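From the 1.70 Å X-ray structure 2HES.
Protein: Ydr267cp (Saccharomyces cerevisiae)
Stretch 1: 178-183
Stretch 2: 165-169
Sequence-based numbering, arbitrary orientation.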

# COMPACT_ATOMS: atom_id res chain seq x y z
N ARG A 178 -5.65 -4.51 11.79
CA ARG A 178 -4.92 -4.83 13.01
C ARG A 178 -3.63 -4.03 13.03
O ARG A 178 -3.00 -3.82 11.99
CB ARG A 178 -4.63 -6.33 13.16
CG ARG A 178 -5.89 -7.07 13.62
CD ARG A 178 -5.61 -8.54 13.86
NE ARG A 178 -6.83 -9.19 14.26
CZ ARG A 178 -7.15 -9.58 15.48
NH1 ARG A 178 -6.33 -9.40 16.50
NH2 ARG A 178 -8.36 -10.14 15.65
N ILE A 179 -3.26 -3.61 14.23
CA ILE A 179 -2.01 -2.85 14.44
C ILE A 179 -1.08 -3.78 15.17
O ILE A 179 -1.48 -4.41 16.18
CB ILE A 179 -2.29 -1.54 15.29
CG1 ILE A 179 -3.37 -0.64 14.70
CG2 ILE A 179 -0.95 -0.75 15.50
CD1 ILE A 179 -3.06 -0.18 13.28
N TRP A 180 0.18 -3.83 14.74
CA TRP A 180 1.14 -4.74 15.30
C TRP A 180 2.36 -3.95 15.72
O TRP A 180 2.77 -3.02 15.01
CB TRP A 180 1.58 -5.73 14.23
CG TRP A 180 0.43 -6.40 13.55
CD1 TRP A 180 -0.21 -5.94 12.44
CD2 TRP A 180 -0.14 -7.70 13.85
NE1 TRP A 180 -1.19 -6.85 12.05
CE2 TRP A 180 -1.16 -7.92 12.90
CE3 TRP A 180 0.10 -8.67 14.85
CZ2 TRP A 180 -1.97 -9.10 12.91
CZ3 TRP A 180 -0.72 -9.82 14.89
CH2 TRP A 180 -1.74 -10.02 13.89
N LYS A 181 2.93 -4.35 16.85
CA LYS A 181 4.06 -3.62 17.44
C LYS A 181 4.97 -4.65 18.09
O LYS A 181 4.47 -5.68 18.49
CB LYS A 181 3.49 -2.76 18.56
CG LYS A 181 4.51 -2.02 19.34
CD LYS A 181 3.80 -1.02 20.22
CE LYS A 181 4.84 -0.21 21.00
NZ LYS A 181 4.30 1.04 21.56
N ASP A 182 6.27 -4.38 18.22
CA ASP A 182 7.11 -5.34 18.94
C ASP A 182 7.58 -4.80 20.29
O ASP A 182 7.71 -3.58 20.49
CB ASP A 182 8.32 -5.75 18.12
CG ASP A 182 9.48 -4.80 18.28
OD1 ASP A 182 9.46 -3.74 17.62
OD2 ASP A 182 10.39 -5.11 19.07
N TYR A 183 7.80 -5.74 21.22
CA TYR A 183 8.65 -5.50 22.38
C TYR A 183 9.80 -6.49 22.28
O TYR A 183 9.60 -7.69 22.46
CB TYR A 183 7.85 -5.65 23.68
CG TYR A 183 6.92 -4.48 23.86
CD1 TYR A 183 7.35 -3.29 24.46
CD2 TYR A 183 5.60 -4.54 23.40
CE1 TYR A 183 6.49 -2.20 24.59
CE2 TYR A 183 4.74 -3.46 23.53
CZ TYR A 183 5.19 -2.30 24.13
OH TYR A 183 4.34 -1.23 24.26
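Stretch 2 (165-169) EALLA

The apolar centre of the contact is Ile 179, whose branched side chain reaches two residues of stretch 2 at once: its CG2 lies 3.6 Å from CD1 of Leu 167, and its CD1 lies 4.0 Å from CB of Ala 169. Ala 169 is the register partner of Ile 179, and its methyl meets the end of that side chain on the same face of the sheet. On the other face of the sheet Trp 180 pairs with Leu 168, CB to CB at 4.1 Å; both are buried, as suits large apolar side chains.

These pairings follow from the backbone. Leu 167, Leu 168 and Ala 169 are extended, near phi -120° and psi 135°, after a loop at Glu 165 and Ala 166, and run antiparallel to stretch 1, the strand axes at 157° and 4.7 Å apart at closest approach. Trp 180 and Leu 168 form a hydrogen-bonded pair: Trp 180 N donates to Leu 168 O at 2.8 Å, and Leu 168 N to Trp 180 O at 3.0 Å. Ile 179 and Ala 169 form a non-hydrogen-bonded pair, where Ala 169 CA approaches Arg 178 O at 3.3 Å in a CA-H...O contact.

Toward the polar edge, Lys 181 lays its CB 4.1 Å from CD1 of Leu 167, while its extended chain carries the amine away. Asp 182 touches more lightly, OD1 standing 4.3 Å from CB of Ala 166; Glu 165 makes no contact.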

# COMPACT_ATOMS: atom_id res chain seq x y z
N GLU A 165 7.79 4.89 12.86
CA GLU A 165 7.80 3.99 14.01
C GLU A 165 7.73 2.56 13.46
O GLU A 165 7.34 2.37 12.33
CB GLU A 165 6.63 4.28 14.93
CG GLU A 165 6.52 5.74 15.37
CD GLU A 165 7.43 6.07 16.54
OE1 GLU A 165 7.58 5.22 17.45
OE2 GLU A 165 7.99 7.18 16.57
N ALA A 166 8.17 1.59 14.26
CA ALA A 166 8.09 0.18 13.89
C ALA A 166 6.67 -0.27 14.30
O ALA A 166 6.46 -1.06 15.23
CB ALA A 166 9.21 -0.63 14.59
N LEU A 167 5.71 0.28 13.57
CA LEU A 167 4.30 -0.05 13.78
C LEU A 167 3.75 -0.46 12.41
O LEU A 167 3.98 0.25 11.40
CB LEU A 167 3.62 1.24 14.25
CG LEU A 167 2.26 1.23 14.92
CD1 LEU A 167 2.35 0.45 16.23
CD2 LEU A 167 1.75 2.66 15.19
N LEU A 168 2.96 -1.53 12.40
CA LEU A 168 2.55 -2.16 11.15
C LEU A 168 1.02 -2.23 11.20
O LEU A 168 0.46 -2.54 12.26
CB LEU A 168 3.09 -3.58 11.08
CG LEU A 168 2.69 -4.36 9.84
CD1 LEU A 168 3.25 -3.79 8.56
CD2 LEU A 168 3.13 -5.81 10.02
N ALA A 169 0.38 -1.91 10.08
CA ALA A 169 -1.11 -2.04 9.94
C ALA A 169 -1.46 -3.06 8.86
O ALA A 169 -0.98 -2.95 7.72
CB ALA A 169 -1.71 -0.67 9.59